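Local coordinates for protein DOA1 (Saccharomyces cerevisiae, PDB 3ODT) that probably binds ubiquitin through its WD40 beta-propeller domain and is likely to take part in regulating the turnover of F-box proteins, at residues 101-106 / 127-132; 187-192 / 229-234; 223-228 / 243-248. All coordinates share one frame; numbering follows the deposited sequence.

Contact 1: 101-106 / 127-132; sequences IGHQGN and KVWKEG
Where H103 meets K127 the loop 101-106 passes the strand 127-130 without pairing to it, the two CA atoms 7.9 Å apart, and the side chains of the strand fill the distance. K127 lays its aliphatic chain across the H103 imidazole: CD sits over the middle of one ring face, 3.5 Å from the centroid, in a CH-pi contact. The lysine is extended as far as CE and turns only at chi4 (45°), and its NZ bonds to T125 OG1 and N137 OD1. This is the buried core of a WD40 repeat, with the family's Trp-Ser-His-Asp tetrad complete: H103 NE2 and W129 NE1 both bond to S119 OG, while H103 ND1 bonds to D123 OD2. An alanine at H103 would probably leave S119 and D123 without their imidazole mate and open a gap beside the K127 chain. The indole of W129 directs its six-membered edge at the loop backbone. In its plane lie I101 O, 3.3 Å from W129 CZ3, and G102 N, 3.9 Å from W129 CH2. G102 itself has phi 159°, where a CB would jam against I101 O and also press on W129 CH2.

Contact 2: 187-192 / 229-234; sequences VRHLAV and YCIKLL
K232 NZ is gripped by D273 OD1 in a salt bridge and by V272 O in a hydrogen bond, and the K232 chain leading to it passes H189, its CE 4.1 Å from H189 NE2 near the plane of the imidazole. Three more residues of strand 229-233 approach that ring. C230 SG sits over one face, displaced toward the rim and 4.3 Å from the centroid, a sulfur-aromatic contact; I231 O lies at the edge, 3.5 Å from H189 CD2; Y229 O approaches obliquely. I231 N and O are buried here and have no partner in the model. Further along, I231 CG1 stands between its own backbone N and C (chi1 47°), and CD1 reaches the backbone of the facing strand, 3.9 Å from A191 N. A191 CB meets L233 CG at 4.1 Å. At the other end R188 and Y229 lie side by side, with Y229 CD1 over one guanidinium face and 3.3 Å from R188 NH2; the planes are 48° apart, hence no flat stack. R188 also makes a cation-pi contact with W146, and Y229 stacks on W270. These are the first strands of two adjacent propeller blades, nearly parallel at 10°; each makes a classic beta bulge with its own second strand, 197-202 or 239-243, and strands 145-150 and 269-274 flank the pair.

Contact 3: 223-228 / 243-248; sequences GHESFV and GEDRTV
H224 and D245 cross at about a right angle, imidazole against carboxylate, with the two planes turned 41° from each other. The pair belongs to the polar core of a WD40 repeat: H224 comes from the loop entering the blade, D245 from the tight type I turn G243-R246 between its second and third strands, and H224 NE2 goes on to S241 OG. H224 ND1 presents its N-H to both carboxylate oxygens, though both bonds are weak, 3.1 Å to D245 OD2 and 3.2 Å to D245 OD1. Stronger is the bond from E225 N to D245 OD2, 2.8 Å, which arrives on the anti side and well out of the carboxylate plane. D245 OD1 is in turn held on its syn side by T247 OG1 at 2.7 Å. T247 N reaches the same oxygen from the same face, closing an Asx turn, so the carboxylate is fixed against rotation. The E225 side chain crosses that of D245 at about a right angle, their carboxylate planes 71° apart, OE1 only 3.6 Å from D245 OD2; R249 NH2, in a salt bridge with D245, probably eases the repulsion. On the other flank F227 and E244 lie side by side, pointing the same way, while S226 OG touches E244 CG at 3.2 Å. E244 OE1 leads off to Y229 OH and S268 OG. F227 O takes a nearly straight bond from E244 N (2.9 Å, 172°) and also a CA-H...O contact from G243 CA, at a spot where a CB on G243 would clash.

In the fold
The chain starts with strand 9-14, which pairs with strand 289-293 to close the ring of seven blades. Contact 1 comes first, closing a loop within the blade that begins at 107-113: the linker arriving from the preceding blade is laid against the third strand. It is complete before contact 2 opens. Contact 2 then spans a whole blade, bringing the first strand 187-194 beside the first strand 228-233 of the next. Contact 3 crosses it, since 223-228 falls between 187-192 and 229-234 while 243-248 follows both; it ties linker to turn within that next blade. The Y229 hydroxyl, in contact 2, meets the E244 carboxylate, in contact 3. Contacts 1 and 3 lie on opposite sides of the propeller centre.

Contact 1: 101-106 / 127-132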
# COMPACT_ATOMS: atom_id res chain seq x y z
N ILE A 101 -16.77 -3.44 -10.21
CA ILE A 101 -16.98 -4.87 -10.33
C ILE A 101 -16.13 -5.41 -11.48
O ILE A 101 -16.04 -4.79 -12.53
CB ILE A 101 -18.48 -5.19 -10.55
CG1 ILE A 101 -18.68 -6.70 -10.47
CG2 ILE A 101 -19.04 -4.57 -11.87
CD1 ILE A 101 -20.13 -7.11 -10.33
N GLY A 102 -15.52 -6.57 -11.27
CA GLY A 102 -14.81 -7.26 -12.31
C GLY A 102 -13.77 -8.27 -11.85
O GLY A 102 -13.48 -9.22 -12.55
N HIS A 103 -13.16 -8.06 -10.69
CA HIS A 103 -12.18 -9.05 -10.22
C HIS A 103 -12.86 -10.35 -9.84
O HIS A 103 -14.04 -10.37 -9.44
CB HIS A 103 -11.41 -8.51 -9.02
CG HIS A 103 -10.29 -7.63 -9.41
ND1 HIS A 103 -9.22 -8.09 -10.16
CD2 HIS A 103 -10.02 -6.33 -9.13
CE1 HIS A 103 -8.37 -7.10 -10.35
NE2 HIS A 103 -8.83 -6.03 -9.74
N GLN A 104 -12.10 -11.44 -9.96
CA GLN A 104 -12.62 -12.77 -9.72
C GLN A 104 -11.84 -13.43 -8.59
O GLN A 104 -11.92 -14.64 -8.39
CB GLN A 104 -12.51 -13.62 -10.99
CG GLN A 104 -13.28 -13.04 -12.16
CD GLN A 104 -14.74 -12.83 -11.85
OE1 GLN A 104 -15.34 -13.63 -11.12
NE2 GLN A 104 -15.33 -11.75 -12.38
N GLY A 105 -11.10 -12.63 -7.83
CA GLY A 105 -10.43 -13.10 -6.65
C GLY A 105 -10.12 -11.92 -5.75
O GLY A 105 -10.43 -10.76 -6.05
N ASN A 106 -9.46 -12.24 -4.64
CA ASN A 106 -9.10 -11.28 -3.60
C ASN A 106 -8.49 -10.04 -4.23
O ASN A 106 -7.57 -10.15 -5.05
CB ASN A 106 -8.09 -11.92 -2.66
CG ASN A 106 -7.66 -11.00 -1.55
OD1 ASN A 106 -8.44 -10.17 -1.04
ND2 ASN A 106 -6.39 -11.14 -1.13
N LYS A 127 -6.34 -4.31 -12.59
CA LYS A 127 -7.37 -3.66 -13.37
C LYS A 127 -7.22 -2.17 -13.18
O LYS A 127 -6.91 -1.69 -12.08
CB LYS A 127 -8.76 -4.15 -12.98
CG LYS A 127 -9.07 -5.56 -13.57
CD LYS A 127 -10.37 -6.17 -13.05
CE LYS A 127 -10.74 -7.44 -13.81
NZ LYS A 127 -9.65 -8.42 -14.06
N VAL A 128 -7.47 -1.44 -14.25
CA VAL A 128 -7.36 0.01 -14.24
C VAL A 128 -8.75 0.58 -14.50
O VAL A 128 -9.44 0.21 -15.48
CB VAL A 128 -6.43 0.51 -15.36
CG1 VAL A 128 -6.41 2.06 -15.41
CG2 VAL A 128 -5.06 -0.07 -15.17
N TRP A 129 -9.17 1.46 -13.60
CA TRP A 129 -10.54 1.97 -13.58
C TRP A 129 -10.56 3.50 -13.61
O TRP A 129 -9.74 4.15 -12.97
CB TRP A 129 -11.26 1.54 -12.30
CG TRP A 129 -11.02 0.15 -11.82
CD1 TRP A 129 -9.92 -0.29 -11.15
CD2 TRP A 129 -11.92 -0.98 -11.90
NE1 TRP A 129 -10.06 -1.60 -10.83
CE2 TRP A 129 -11.27 -2.07 -11.28
CE3 TRP A 129 -13.17 -1.18 -12.45
CZ2 TRP A 129 -11.85 -3.33 -11.16
CZ3 TRP A 129 -13.75 -2.45 -12.36
CH2 TRP A 129 -13.08 -3.50 -11.71
N LYS A 130 -11.47 4.05 -14.38
CA LYS A 130 -11.68 5.49 -14.43
C LYS A 130 -13.16 5.76 -14.45
O LYS A 130 -13.91 5.09 -15.15
CB LYS A 130 -11.04 6.09 -15.68
CG LYS A 130 -9.57 5.74 -15.86
CD LYS A 130 -9.03 6.33 -17.17
CE LYS A 130 -7.57 6.03 -17.35
NZ LYS A 130 -7.00 6.64 -18.59
N GLU A 131 -13.56 6.75 -13.68
CA GLU A 131 -14.96 7.17 -13.61
C GLU A 131 -15.90 5.99 -13.36
O GLU A 131 -17.01 5.93 -13.90
CB GLU A 131 -15.32 7.92 -14.90
CG GLU A 131 -14.65 9.30 -14.98
CD GLU A 131 -14.63 9.91 -16.38
OE1 GLU A 131 -15.25 9.34 -17.30
OE2 GLU A 131 -13.99 10.97 -16.55
N GLY A 132 -15.46 5.04 -12.53
CA GLY A 132 -16.34 3.99 -12.03
C GLY A 132 -16.42 2.79 -12.95
O GLY A 132 -17.25 1.89 -12.78

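Contact 2: 187-192 / 229-234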
# COMPACT_ATOMS: atom_id res chain seq x y z
N VAL A 187 7.05 -11.19 -5.74
CA VAL A 187 7.19 -9.72 -5.61
C VAL A 187 5.91 -9.19 -4.97
O VAL A 187 4.81 -9.48 -5.44
CB VAL A 187 7.46 -9.04 -6.95
CG1 VAL A 187 7.91 -7.62 -6.72
CG2 VAL A 187 8.55 -9.79 -7.69
N ARG A 188 6.07 -8.44 -3.88
CA ARG A 188 4.96 -8.07 -3.04
C ARG A 188 4.50 -6.63 -3.20
O ARG A 188 3.32 -6.30 -2.98
CB ARG A 188 5.32 -8.30 -1.59
CG ARG A 188 5.49 -9.75 -1.18
CD ARG A 188 4.22 -10.51 -1.28
NE ARG A 188 3.17 -10.16 -0.31
CZ ARG A 188 2.74 -10.94 0.68
NH1 ARG A 188 3.33 -12.13 0.93
NH2 ARG A 188 1.73 -10.53 1.45
N HIS A 189 5.41 -5.73 -3.54
CA HIS A 189 5.02 -4.32 -3.58
C HIS A 189 5.94 -3.47 -4.43
O HIS A 189 7.09 -3.83 -4.68
CB HIS A 189 4.90 -3.74 -2.15
CG HIS A 189 3.70 -2.86 -1.98
ND1 HIS A 189 2.42 -3.35 -1.97
CD2 HIS A 189 3.59 -1.51 -1.85
CE1 HIS A 189 1.57 -2.35 -1.83
NE2 HIS A 189 2.26 -1.21 -1.77
N LEU A 190 5.41 -2.33 -4.83
CA LEU A 190 6.06 -1.40 -5.72
C LEU A 190 5.90 0.03 -5.25
O LEU A 190 4.85 0.40 -4.71
CB LEU A 190 5.47 -1.52 -7.12
CG LEU A 190 5.49 -2.87 -7.84
CD1 LEU A 190 4.58 -2.83 -9.05
CD2 LEU A 190 6.91 -3.20 -8.23
N ALA A 191 6.89 0.87 -5.51
CA ALA A 191 6.73 2.32 -5.42
C ALA A 191 7.42 2.95 -6.63
O ALA A 191 8.58 2.59 -6.93
CB ALA A 191 7.31 2.89 -4.14
N VAL A 192 6.68 3.74 -7.39
CA VAL A 192 7.24 4.44 -8.53
C VAL A 192 7.96 5.72 -8.08
O VAL A 192 7.38 6.59 -7.45
CB VAL A 192 6.14 4.74 -9.57
CG1 VAL A 192 6.71 5.53 -10.76
CG2 VAL A 192 5.45 3.44 -9.98
N TYR A 229 6.50 -6.78 2.92
CA TYR A 229 5.13 -6.68 2.42
C TYR A 229 4.77 -5.34 1.79
O TYR A 229 3.89 -5.29 0.93
CB TYR A 229 4.15 -6.91 3.57
CG TYR A 229 4.19 -8.30 4.18
CD1 TYR A 229 4.23 -9.44 3.38
CD2 TYR A 229 4.20 -8.47 5.54
CE1 TYR A 229 4.26 -10.70 3.93
CE2 TYR A 229 4.19 -9.74 6.11
CZ TYR A 229 4.25 -10.84 5.29
OH TYR A 229 4.25 -12.08 5.84
N CYS A 230 5.42 -4.25 2.21
CA CYS A 230 4.96 -2.94 1.78
C CYS A 230 6.14 -2.01 1.78
O CYS A 230 7.03 -2.15 2.62
CB CYS A 230 3.89 -2.42 2.75
SG CYS A 230 3.08 -0.88 2.18
N ILE A 231 6.19 -1.11 0.79
CA ILE A 231 7.14 -0.01 0.72
C ILE A 231 6.41 1.24 0.26
O ILE A 231 5.46 1.18 -0.51
CB ILE A 231 8.29 -0.29 -0.27
CG1 ILE A 231 7.75 -0.81 -1.60
CG2 ILE A 231 9.27 -1.26 0.32
CD1 ILE A 231 8.78 -1.06 -2.66
N LYS A 232 6.88 2.38 0.76
CA LYS A 232 6.39 3.70 0.39
C LYS A 232 7.55 4.67 0.38
O LYS A 232 8.55 4.46 1.04
CB LYS A 232 5.32 4.23 1.36
CG LYS A 232 4.03 3.43 1.39
CD LYS A 232 3.20 3.64 0.13
CE LYS A 232 2.19 2.52 -0.02
NZ LYS A 232 1.10 2.54 1.02
N LEU A 233 7.40 5.73 -0.39
CA LEU A 233 8.34 6.85 -0.37
C LEU A 233 7.83 7.98 0.51
O LEU A 233 6.70 8.43 0.38
CB LEU A 233 8.60 7.39 -1.79
CG LEU A 233 9.12 6.35 -2.77
CD1 LEU A 233 9.17 6.87 -4.21
CD2 LEU A 233 10.51 5.86 -2.31
N LEU A 234 8.68 8.42 1.43
CA LEU A 234 8.43 9.59 2.25
C LEU A 234 8.57 10.87 1.44
O LEU A 234 9.17 10.89 0.37
CB LEU A 234 9.43 9.58 3.41
CG LEU A 234 9.13 8.51 4.45
CD1 LEU A 234 10.35 8.24 5.31
CD2 LEU A 234 7.94 8.91 5.31

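Contact 3: 223-228 / 243-248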
# COMPACT_ATOMS: atom_id res chain seq x y z
N GLY A 223 18.28 -6.14 4.81
CA GLY A 223 18.21 -6.15 6.27
C GLY A 223 16.96 -6.82 6.81
O GLY A 223 17.02 -7.44 7.86
N HIS A 224 15.83 -6.72 6.13
CA HIS A 224 14.65 -7.44 6.61
C HIS A 224 14.97 -8.93 6.72
O HIS A 224 15.64 -9.50 5.86
CB HIS A 224 13.46 -7.25 5.69
CG HIS A 224 12.70 -6.00 5.94
ND1 HIS A 224 11.92 -5.83 7.06
CD2 HIS A 224 12.58 -4.87 5.21
CE1 HIS A 224 11.35 -4.63 7.01
NE2 HIS A 224 11.72 -4.04 5.88
N GLU A 225 14.45 -9.55 7.78
CA GLU A 225 14.78 -10.93 8.07
C GLU A 225 13.72 -11.90 7.59
O GLU A 225 13.89 -13.13 7.73
CB GLU A 225 15.00 -11.14 9.57
CG GLU A 225 16.01 -10.16 10.15
CD GLU A 225 15.79 -9.92 11.63
OE1 GLU A 225 14.79 -9.25 12.00
OE2 GLU A 225 16.62 -10.42 12.42
N SER A 226 12.65 -11.37 7.02
CA SER A 226 11.58 -12.19 6.47
C SER A 226 11.02 -11.52 5.22
O SER A 226 11.71 -10.74 4.56
CB SER A 226 10.47 -12.40 7.50
OG SER A 226 9.69 -13.55 7.18
N PHE A 227 9.77 -11.82 4.90
CA PHE A 227 9.11 -11.22 3.76
C PHE A 227 8.96 -9.71 3.95
O PHE A 227 8.68 -9.22 5.07
CB PHE A 227 7.71 -11.78 3.57
CG PHE A 227 7.64 -13.25 3.59
CD1 PHE A 227 8.66 -14.02 3.09
CD2 PHE A 227 6.57 -13.87 4.17
CE1 PHE A 227 8.60 -15.38 3.12
CE2 PHE A 227 6.50 -15.25 4.22
CZ PHE A 227 7.52 -15.99 3.69
N VAL A 228 9.09 -8.98 2.85
CA VAL A 228 8.82 -7.55 2.86
C VAL A 228 7.46 -7.35 2.18
O VAL A 228 7.29 -7.70 1.01
CB VAL A 228 9.91 -6.72 2.18
CG1 VAL A 228 9.66 -5.25 2.44
CG2 VAL A 228 11.29 -7.13 2.66
N GLY A 243 7.45 -5.50 7.19
CA GLY A 243 7.19 -6.88 6.85
C GLY A 243 7.07 -7.86 8.00
O GLY A 243 6.70 -7.54 9.13
N GLU A 244 7.38 -9.09 7.65
CA GLU A 244 7.10 -10.23 8.45
C GLU A 244 8.05 -10.36 9.65
O GLU A 244 7.77 -11.08 10.61
CB GLU A 244 7.13 -11.47 7.53
CG GLU A 244 6.77 -12.81 8.19
CD GLU A 244 5.46 -12.78 8.96
OE1 GLU A 244 4.46 -12.22 8.46
OE2 GLU A 244 5.42 -13.36 10.06
N ASP A 245 9.16 -9.63 9.62
CA ASP A 245 10.12 -9.65 10.73
C ASP A 245 9.81 -8.67 11.87
O ASP A 245 10.64 -8.42 12.73
CB ASP A 245 11.53 -9.43 10.23
CG ASP A 245 11.76 -8.01 9.69
OD1 ASP A 245 10.78 -7.22 9.72
OD2 ASP A 245 12.94 -7.71 9.31
N ARG A 246 8.57 -8.18 11.88
CA ARG A 246 8.03 -7.32 12.94
C ARG A 246 8.57 -5.90 12.89
O ARG A 246 8.39 -5.14 13.85
CB ARG A 246 8.24 -7.92 14.34
CG ARG A 246 7.93 -9.41 14.43
CD ARG A 246 7.88 -9.89 15.85
NE ARG A 246 9.17 -9.94 16.54
CZ ARG A 246 9.54 -9.15 17.55
NH1 ARG A 246 8.75 -8.15 17.96
NH2 ARG A 246 10.72 -9.32 18.13
N THR A 247 9.20 -5.54 11.78
CA THR A 247 9.84 -4.24 11.70
C THR A 247 9.21 -3.31 10.66
O THR A 247 8.68 -3.73 9.61
CB THR A 247 11.36 -4.31 11.44
OG1 THR A 247 11.64 -4.71 10.10
CG2 THR A 247 12.08 -5.20 12.48
N VAL A 248 9.33 -2.02 10.97
CA VAL A 248 9.20 -0.91 10.03
C VAL A 248 10.60 -0.35 9.89
O VAL A 248 11.28 -0.12 10.90
CB VAL A 248 8.25 0.19 10.57
CG1 VAL A 248 8.22 1.36 9.61
CG2 VAL A 248 6.84 -0.39 10.74